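Local coordinates for protein listeriolysin O (Listeria monocytogenes, PDB 4CDB) that binds cholesterol-containing host membranes, changes shape and assembles into oligomeric pores that lyse the target cell, at residues Asp21-Tyr26 with Lys234-Glu239; Ser304-Ile309 with Val318-Gly323; Asn382-Gly387 with Leu423-Ser428. All coordinates share one frame; numbering follows the deposited sequence.

The three contacts follow one another along the chain and are spread down the long axis of this elongated toxin. Interaction 1 sets helix 14-28 against the start of helix 238-243. Interaction 2 is the hairpin of strands 303-310 and 319-324 at the border of the large antiparallel sheet, its centre about 49 Å from that of interaction 1. Interaction 3 pairs the end of the long strand 362-385 with strand 426-432 in the beta-sandwich domain, about 57 Å between centres from interaction 2 and about 98 Å from interaction 1. They thus sample the far end, the central sheet just after the last membrane-inserting range (291-303), and the membrane-binding domain; none touches another.

Interaction 1 of 3, residues Asp21-Tyr26 with Lys234-Glu239; sequences DEIDKY and KAVTKE
I23 and Y26 of helix 14-28 receive K238, the first residue of helix 238-243, where a helix flank meets a helix N-terminus; T237 sits at the N-cap, its OG1 making a weak hydrogen bond to Q240 N. I23 CD1 packs against the V236 carbonyl, 3.4 Å from V236 O, and has V236 CG1 as its apolar partner at 4.2 Å, while I23 CG1 rests against the T237-K238 peptide. L241, also touched by V236, joins the hydrophobic patch around I23. Y26 CG stands anti to the backbone N (chi1 174°), on the side where the alkyl chain of K238 runs obliquely past, with K238 CD 3.6 Å from Y26 CB. K238 CG makes an off-centre CH-pi contact with the Y26 ring, 4.3 Å from its centroid, and beyond the ring Y26 OH bonds to V246 O. Polar contact is indirect, since no hydrogen bond joins the two segments. The charges are kept apart: K238 NZ stays 4.7 Å from E22 OE1, and the carboxylate of E239 stands near the same oxygen, a proximity likely to be mildly repulsive. One water links the elements, donating to E22 OE1 at 2.9 Å and accepting from K238 N at 2.8 Å.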
loop_
_atom_site.group_PDB
_atom_site.type_symbol
_atom_site.label_atom_id
_atom_site.label_comp_id
_atom_site.label_asym_id
_atom_site.label_seq_id
_atom_site.Cartn_x
_atom_site.Cartn_y
_atom_site.Cartn_z
ATOM N N ASP A 21 -3.823 -18.277 -43.499
ATOM C CA ASP A 21 -2.578 -19.014 -43.350
ATOM C C ASP A 21 -1.372 -18.072 -43.337
ATOM O O ASP A 21 -0.425 -18.281 -42.584
ATOM C CB ASP A 21 -2.444 -20.049 -44.464
ATOM C CG ASP A 21 -1.124 -20.789 -44.419
ATOM O OD1 ASP A 21 -1.024 -21.775 -43.661
ATOM O OD2 ASP A 21 -0.190 -20.392 -45.149
ATOM N N GLU A 22 -1.413 -17.035 -44.169
ATOM C CA GLU A 22 -0.349 -16.034 -44.178
ATOM C C GLU A 22 -0.279 -15.298 -42.842
ATOM O O GLU A 22 0.805 -14.991 -42.350
ATOM C CB GLU A 22 -0.539 -15.031 -45.316
ATOM C CG GLU A 22 -0.311 -15.594 -46.709
ATOM C CD GLU A 22 -0.589 -14.570 -47.792
ATOM O OE1 GLU A 22 -1.096 -13.478 -47.457
ATOM O OE2 GLU A 22 -0.302 -14.855 -48.974
ATOM N N ILE A 23 -1.439 -15.013 -42.260
ATOM C CA ILE A 23 -1.489 -14.366 -40.953
ATOM C C ILE A 23 -0.879 -15.267 -39.882
ATOM O O ILE A 23 -0.077 -14.813 -39.064
ATOM C CB ILE A 23 -2.928 -13.956 -40.564
ATOM C CG1 ILE A 23 -3.411 -12.816 -41.459
ATOM C CG2 ILE A 23 -2.991 -13.519 -39.109
ATOM C CD1 ILE A 23 -4.884 -12.481 -41.295
ATOM N N ASP A 24 -1.251 -16.544 -39.901
ATOM C CA ASP A 24 -0.706 -17.516 -38.956
ATOM C C ASP A 24 0.819 -17.529 -38.974
ATOM O O ASP A 24 1.457 -17.412 -37.930
ATOM C CB ASP A 24 -1.231 -18.925 -39.251
ATOM C CG ASP A 24 -2.686 -19.098 -38.868
ATOM O OD1 ASP A 24 -3.158 -18.372 -37.969
ATOM O OD2 ASP A 24 -3.356 -19.968 -39.463
ATOM N N LYS A 25 1.395 -17.661 -40.164
ATOM C CA LYS A 25 2.848 -17.748 -40.312
ATOM C C LYS A 25 3.559 -16.448 -39.945
ATOM O O LYS A 25 4.681 -16.470 -39.442
ATOM C CB LYS A 25 3.220 -18.172 -41.736
ATOM C CG LYS A 25 2.565 -19.470 -42.175
ATOM C CD LYS A 25 2.822 -20.575 -41.164
ATOM C CE LYS A 25 1.989 -21.809 -41.461
ATOM N NZ LYS A 25 2.308 -22.377 -42.797
ATOM N N TYR A 26 2.908 -15.317 -40.200
ATOM C CA TYR A 26 3.484 -14.022 -39.848
ATOM C C TYR A 26 3.571 -13.848 -38.333
ATOM O O TYR A 26 4.604 -13.437 -37.805
ATOM C CB TYR A 26 2.688 -12.869 -40.472
ATOM C CG TYR A 26 3.152 -11.502 -40.018
ATOM C CD1 TYR A 26 4.340 -10.957 -40.492
ATOM C CD2 TYR A 26 2.406 -10.757 -39.114
ATOM C CE1 TYR A 26 4.770 -9.709 -40.076
ATOM C CE2 TYR A 26 2.827 -9.509 -38.694
ATOM C CZ TYR A 26 4.010 -8.990 -39.179
ATOM O OH TYR A 26 4.430 -7.749 -38.761
ATOM N N LYS A 234 -12.408 -12.396 -41.988
ATOM C CA LYS A 234 -11.926 -13.074 -43.186
ATOM C C LYS A 234 -11.326 -12.126 -44.220
ATOM O O LYS A 234 -10.673 -12.569 -45.165
ATOM C CB LYS A 234 -13.052 -13.888 -43.823
ATOM C CG LYS A 234 -14.230 -13.054 -44.294
ATOM C CD LYS A 234 -15.374 -13.947 -44.746
ATOM C CE LYS A 234 -16.564 -13.129 -45.224
ATOM N NZ LYS A 234 -17.727 -13.984 -45.603
ATOM N N ALA A 235 -11.547 -10.826 -44.045
ATOM C CA ALA A 235 -11.027 -9.837 -44.984
ATOM C C ALA A 235 -9.679 -9.268 -44.542
ATOM O O ALA A 235 -9.053 -8.505 -45.278
ATOM C CB ALA A 235 -12.032 -8.715 -45.187
ATOM N N VAL A 236 -9.239 -9.632 -43.342
ATOM C CA VAL A 236 -7.974 -9.126 -42.819
ATOM C C VAL A 236 -6.796 -9.860 -43.457
ATOM O O VAL A 236 -6.845 -11.078 -43.655
ATOM C CB VAL A 236 -7.900 -9.254 -41.282
ATOM C CG1 VAL A 236 -6.610 -8.636 -40.750
ATOM C CG2 VAL A 236 -9.112 -8.593 -40.636
ATOM N N THR A 237 -5.747 -9.112 -43.789
ATOM C CA THR A 237 -4.543 -9.688 -44.378
ATOM C C THR A 237 -3.309 -9.368 -43.538
ATOM O O THR A 237 -3.356 -8.522 -42.644
ATOM C CB THR A 237 -4.320 -9.186 -45.822
ATOM O OG1 THR A 237 -4.132 -7.766 -45.817
ATOM C CG2 THR A 237 -5.514 -9.530 -46.693
ATOM N N LYS A 238 -2.214 -10.060 -43.834
ATOM C CA LYS A 238 -0.938 -9.822 -43.172
ATOM C C LYS A 238 -0.465 -8.396 -43.431
ATOM O O LYS A 238 0.087 -7.744 -42.545
ATOM C CB LYS A 238 0.107 -10.826 -43.668
ATOM C CG LYS A 238 1.548 -10.456 -43.344
ATOM C CD LYS A 238 2.521 -11.515 -43.847
ATOM C CE LYS A 238 2.333 -11.782 -45.332
ATOM N NZ LYS A 238 3.248 -12.845 -45.832
ATOM N N GLU A 239 -0.696 -7.918 -44.650
ATOM C CA GLU A 239 -0.290 -6.571 -45.038
ATOM C C GLU A 239 -0.974 -5.509 -44.185
ATOM O O GLU A 239 -0.351 -4.528 -43.785
ATOM C CB GLU A 239 -0.577 -6.321 -46.521
ATOM C CG GLU A 239 0.412 -6.972 -47.473
ATOM C CD GLU A 239 0.335 -8.487 -47.469
ATOM O OE1 GLU A 239 -0.739 -9.034 -47.141
ATOM O OE2 GLU A 239 1.351 -9.130 -47.801
HETATM O O HOH W 1 -2.712 -12.411 -45.303
#

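Interaction 2 of 3, residues Ser304-Ile309 with Val318-Gly323; sequences SFKAVI and VQIIDG
A307 and I321 face each other in the middle of a beta hairpin, strands 303-310 and 319-324 running antiparallel, with A307 N donating to I321 O at 2.7 Å and I321 N answering to A307 O. Hydrogen-bonded pairs I309-Q319 and F305-G323 flank this centre. The F305 end is uneven: F305 N to G323 O is nearly straight at 165°, whereas the return bond from G323 N to F305 O is weak and bent to 133°.

Side chains of the same pairs share one face. F305 CG lies between its backbone N and carbonyl carbon (chi1 77°), and the ring lies over the G323 backbone; G323 N lies over one ring face, toward the rim, and F305 CE1 is 3.6 Å from G323 C. Having no side chain, G323 lets the ring come down onto its backbone. Next to it, I321 CG2 meets F305 CE2 at 4.1 Å, and I321 CD1 continues to I309 CD1.

The other face carries K306 beside D322, side by side and pointing the same way. D322 OD1 touches the lysine's methylenes, 3.3 Å from K306 CG, but remains 4.4 Å from K306 NZ, which bonds instead to S193 O of helix 187-194.

Further out, strand 262-270 binds the other edge of strand 303-310 through K267 and Y265, while L268 and L266 touch F305 and A307. As in other cholesterol-dependent cytolysins, the short outer strand probably shields the edge to which a neighbouring subunit pairs during oligomerization, and would then have to move aside. At the hairpin's turn side, Q319 N reaches I309 O at 3.2 Å.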
loop_
_atom_site.group_PDB
_atom_site.type_symbol
_atom_site.label_atom_id
_atom_site.label_comp_id
_atom_site.label_asym_id
_atom_site.label_seq_id
_atom_site.Cartn_x
_atom_site.Cartn_y
_atom_site.Cartn_z
ATOM N N SER A 304 -6.719 9.234 9.981
ATOM C CA SER A 304 -7.851 9.464 9.088
ATOM C C SER A 304 -7.795 8.544 7.869
ATOM O O SER A 304 -6.797 7.860 7.644
ATOM C CB SER A 304 -7.881 10.925 8.642
ATOM O OG SER A 304 -6.699 11.260 7.937
ATOM N N PHE A 305 -8.868 8.527 7.085
ATOM C CA PHE A 305 -8.884 7.739 5.857
ATOM C C PHE A 305 -9.578 8.484 4.726
ATOM O O PHE A 305 -10.476 9.296 4.958
ATOM C CB PHE A 305 -9.545 6.371 6.078
ATOM C CG PHE A 305 -11.050 6.418 6.140
ATOM C CD1 PHE A 305 -11.698 6.624 7.346
ATOM C CD2 PHE A 305 -11.817 6.242 4.996
ATOM C CE1 PHE A 305 -13.078 6.666 7.410
ATOM C CE2 PHE A 305 -13.198 6.288 5.054
ATOM C CZ PHE A 305 -13.829 6.497 6.264
ATOM N N LYS A 306 -9.149 8.202 3.500
ATOM C CA LYS A 306 -9.824 8.705 2.312
ATOM C C LYS A 306 -10.099 7.546 1.358
ATOM O O LYS A 306 -9.210 6.742 1.065
ATOM C CB LYS A 306 -8.991 9.786 1.627
ATOM C CG LYS A 306 -9.729 10.529 0.526
ATOM C CD LYS A 306 -8.924 11.718 0.032
ATOM C CE LYS A 306 -9.765 12.623 -0.854
ATOM N NZ LYS A 306 -8.964 13.746 -1.415
ATOM N N ALA A 307 -11.334 7.453 0.881
ATOM C CA ALA A 307 -11.747 6.304 0.086
ATOM C C ALA A 307 -12.271 6.702 -1.286
ATOM O O ALA A 307 -13.103 7.600 -1.407
ATOM C CB ALA A 307 -12.795 5.496 0.835
ATOM N N VAL A 308 -11.774 6.022 -2.315
ATOM C CA VAL A 308 -12.297 6.160 -3.669
ATOM C C VAL A 308 -12.933 4.834 -4.078
ATOM O O VAL A 308 -12.271 3.795 -4.074
ATOM C CB VAL A 308 -11.185 6.525 -4.666
ATOM C CG1 VAL A 308 -11.754 6.681 -6.067
ATOM C CG2 VAL A 308 -10.489 7.802 -4.229
ATOM N N ILE A 309 -14.215 4.871 -4.427
ATOM C CA ILE A 309 -14.971 3.650 -4.686
ATOM C C ILE A 309 -15.484 3.579 -6.124
ATOM O O ILE A 309 -16.170 4.491 -6.590
ATOM C CB ILE A 309 -16.172 3.534 -3.720
ATOM C CG1 ILE A 309 -15.729 3.803 -2.281
ATOM C CG2 ILE A 309 -16.835 2.169 -3.839
ATOM C CD1 ILE A 309 -16.867 3.796 -1.280
ATOM N N VAL A 318 -19.018 7.297 -9.025
ATOM C CA VAL A 318 -17.780 7.264 -8.253
ATOM C C VAL A 318 -17.985 7.918 -6.892
ATOM O O VAL A 318 -18.361 9.087 -6.809
ATOM C CB VAL A 318 -16.643 7.991 -8.987
ATOM C CG1 VAL A 318 -15.369 7.964 -8.154
ATOM C CG2 VAL A 318 -16.411 7.357 -10.343
ATOM N N GLN A 319 -17.742 7.161 -5.827
ATOM C CA GLN A 319 -17.901 7.686 -4.475
ATOM C C GLN A 319 -16.566 8.034 -3.829
ATOM O O GLN A 319 -15.616 7.251 -3.882
ATOM C CB GLN A 319 -18.658 6.698 -3.585
ATOM C CG GLN A 319 -20.153 6.954 -3.497
ATOM C CD GLN A 319 -20.750 6.477 -2.187
ATOM O OE1 GLN A 319 -21.163 7.282 -1.351
ATOM N NE2 GLN A 319 -20.799 5.163 -1.999
ATOM N N ILE A 320 -16.505 9.213 -3.219
ATOM C CA ILE A 320 -15.329 9.631 -2.465
ATOM C C ILE A 320 -15.706 9.955 -1.018
ATOM O O ILE A 320 -16.603 10.761 -0.765
ATOM C CB ILE A 320 -14.630 10.840 -3.117
ATOM C CG1 ILE A 320 -14.173 10.486 -4.533
ATOM C CG2 ILE A 320 -13.444 11.290 -2.280
ATOM C CD1 ILE A 320 -13.377 11.580 -5.214
ATOM N N ILE A 321 -15.024 9.315 -0.074
ATOM C CA ILE A 321 -15.355 9.458 1.339
ATOM C C ILE A 321 -14.131 9.809 2.183
ATOM O O ILE A 321 -13.086 9.166 2.072
ATOM C CB ILE A 321 -15.992 8.166 1.900
ATOM C CG1 ILE A 321 -17.254 7.805 1.116
ATOM C CG2 ILE A 321 -16.309 8.317 3.380
ATOM C CD1 ILE A 321 -17.885 6.499 1.544
ATOM N N ASP A 322 -14.270 10.835 3.019
ATOM C CA ASP A 322 -13.252 11.179 4.004
ATOM C C ASP A 322 -13.788 10.867 5.398
ATOM O O ASP A 322 -15.001 10.808 5.601
ATOM C CB ASP A 322 -12.884 12.660 3.908
ATOM C CG ASP A 322 -12.399 13.052 2.527
ATOM O OD1 ASP A 322 -11.191 12.891 2.251
ATOM O OD2 ASP A 322 -13.224 13.527 1.717
ATOM N N GLY A 323 -12.891 10.670 6.360
ATOM C CA GLY A 323 -13.309 10.386 7.721
ATOM C C GLY A 323 -12.196 9.898 8.627
ATOM O O GLY A 323 -11.020 9.943 8.264
#

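Interaction 3 of 3, residues Asn382-Gly387 with Leu423-Ser428; sequences NIDHSG and LAHFTS
H425 reaches across to D384 and H385 where strand 426-432 begins to pair, antiparallel, with the end of strand 362-385 in the beta-sandwich domain, which also carries the undecapeptide and cholesterol-binding motif of the toxin. A cis peptide precedes H425, whose CG stands anti to the backbone N (chi1 -177°); the ring end comes up to the other strand. H425 CB passes H385 O at 4.2 Å. CG comes closer to that oxygen, and H425 CD2 closer still, 3.2 Å from H385 O, with S386 CB flanking it at 3.8 Å. H385 O is therefore approached by carbon while it accepts the hydrogen bond from F426 N. H425 CE1 has D384 OD2 as a neighbour. At the tip, H425 NE2 donates to D384 OD2 at 3.2 Å and, weakly, to D384 OD1 at 3.4 Å. OD1 lies in the plane of the imidazole at its edge, whereas OD2 is met from above the carboxylate plane, and the two planes are 55° apart. The negative group would tend to favour a protonated imidazole. T427 CG2 packs beside the same carboxylate.

On the opposite face of the sheet, I383, H385 and F426 meet: H385 CB lies 3.8 Å from F426 CB, and I383 CG2 touches F426 CE2. W415 touches I383 and F426, while Y389 turns its ring nearly parallel to that of H385. Backbone bonds fix the register, among them H385 N to F426 O at 2.7 Å, and strand 468-475 pairs along the far side of strand 362-385. Past the last pair, A424 CB touches G387 O, and a water links the two segments, accepting from A424 N at 3.0 Å and donating to G387 O.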
loop_
_atom_site.group_PDB
_atom_site.type_symbol
_atom_site.label_atom_id
_atom_site.label_comp_id
_atom_site.label_asym_id
_atom_site.label_seq_id
_atom_site.Cartn_x
_atom_site.Cartn_y
_atom_site.Cartn_z
ATOM N N ASN A 382 12.631 16.556 38.849
ATOM C CA ASN A 382 12.193 17.437 39.921
ATOM C C ASN A 382 12.859 17.086 41.248
ATOM O O ASN A 382 12.663 15.994 41.782
ATOM C CB ASN A 382 10.668 17.390 40.046
ATOM C CG ASN A 382 9.970 17.659 38.725
ATOM O OD1 ASN A 382 10.282 18.626 38.031
ATOM N ND2 ASN A 382 9.032 16.791 38.364
ATOM N N ILE A 383 13.655 18.016 41.768
ATOM C CA ILE A 383 14.393 17.793 43.007
ATOM C C ILE A 383 13.691 18.437 44.194
ATOM O O ILE A 383 13.315 19.609 44.141
ATOM C CB ILE A 383 15.820 18.372 42.929
ATOM C CG1 ILE A 383 16.558 17.817 41.714
ATOM C CG2 ILE A 383 16.590 18.076 44.211
ATOM C CD1 ILE A 383 16.716 16.320 41.736
ATOM N N ASP A 384 13.522 17.671 45.267
ATOM C CA ASP A 384 12.953 18.203 46.498
ATOM C C ASP A 384 13.791 17.787 47.702
ATOM O O ASP A 384 13.881 16.606 48.033
ATOM C CB ASP A 384 11.506 17.736 46.673
ATOM C CG ASP A 384 10.786 18.477 47.784
ATOM O OD1 ASP A 384 11.048 18.180 48.969
ATOM O OD2 ASP A 384 9.957 19.356 47.472
ATOM N N HIS A 385 14.404 18.772 48.351
ATOM C CA HIS A 385 15.219 18.531 49.535
ATOM C C HIS A 385 14.545 19.146 50.756
ATOM O O HIS A 385 14.389 20.365 50.839
ATOM C CB HIS A 385 16.621 19.119 49.334
ATOM C CG HIS A 385 17.465 19.140 50.574
ATOM N ND1 HIS A 385 17.254 18.297 51.643
ATOM C CD2 HIS A 385 18.530 19.909 50.904
ATOM C CE1 HIS A 385 18.150 18.548 52.583
ATOM N NE2 HIS A 385 18.935 19.519 52.159
ATOM N N SER A 386 14.143 18.298 51.699
ATOM C CA SER A 386 13.502 18.759 52.924
ATOM C C SER A 386 14.095 18.075 54.152
ATOM O O SER A 386 13.468 18.029 55.211
ATOM C CB SER A 386 11.991 18.521 52.865
ATOM O OG SER A 386 11.691 17.136 52.896
ATOM N N GLY A 387 15.304 17.543 54.003
ATOM C CA GLY A 387 15.969 16.857 55.094
ATOM C C GLY A 387 16.628 17.818 56.062
ATOM O O GLY A 387 16.986 18.937 55.689
ATOM N N LEU A 423 20.597 23.643 51.478
ATOM C CA LEU A 423 19.824 23.514 52.709
ATOM C C LEU A 423 18.341 23.384 52.382
ATOM O O LEU A 423 17.876 23.893 51.362
ATOM C CB LEU A 423 20.037 24.733 53.612
ATOM C CG LEU A 423 21.442 25.009 54.147
ATOM C CD1 LEU A 423 21.440 26.199 55.097
ATOM C CD2 LEU A 423 21.985 23.778 54.841
ATOM N N ALA A 424 17.601 22.694 53.244
ATOM C CA ALA A 424 16.151 22.628 53.113
ATOM C C ALA A 424 15.589 24.007 53.436
ATOM O O ALA A 424 16.137 24.708 54.289
ATOM C CB ALA A 424 15.588 21.587 54.065
ATOM N N HIS A 425 14.507 24.412 52.770
ATOM C CA HIS A 425 13.803 23.593 51.791
ATOM C C HIS A 425 14.257 23.944 50.377
ATOM O O HIS A 425 14.114 25.086 49.938
ATOM C CB HIS A 425 12.293 23.802 51.934
ATOM C CG HIS A 425 11.472 22.958 51.012
ATOM N ND1 HIS A 425 10.505 23.487 50.183
ATOM C CD2 HIS A 425 11.467 21.622 50.791
ATOM C CE1 HIS A 425 9.942 22.513 49.491
ATOM N NE2 HIS A 425 10.508 21.372 49.839
ATOM N N PHE A 426 14.801 22.960 49.668
ATOM C CA PHE A 426 15.341 23.194 48.335
ATOM C C PHE A 426 14.523 22.499 47.248
ATOM O O PHE A 426 14.236 21.304 47.338
ATOM C CB PHE A 426 16.807 22.760 48.266
ATOM C CG PHE A 426 17.403 22.862 46.891
ATOM C CD1 PHE A 426 17.715 24.098 46.347
ATOM C CD2 PHE A 426 17.653 21.724 46.143
ATOM C CE1 PHE A 426 18.262 24.197 45.079
ATOM C CE2 PHE A 426 18.200 21.814 44.876
ATOM C CZ PHE A 426 18.505 23.053 44.343
ATOM N N THR A 427 14.146 23.264 46.229
ATOM C CA THR A 427 13.413 22.730 45.086
ATOM C C THR A 427 13.974 23.287 43.783
ATOM O O THR A 427 14.332 24.462 43.702
ATOM C CB THR A 427 11.909 23.058 45.162
ATOM O OG1 THR A 427 11.733 24.467 45.360
ATOM C CG2 THR A 427 11.250 22.302 46.303
ATOM N N SER A 428 14.049 22.432 42.769
ATOM C CA SER A 428 14.529 22.829 41.451
ATOM C C SER A 428 14.143 21.781 40.413
ATOM O O SER A 428 13.939 20.614 40.748
ATOM C CB SER A 428 16.047 23.026 41.465
ATOM O OG SER A 428 16.505 23.546 40.230
HETATM O O HOH W 2 18.807 21.613 55.761
#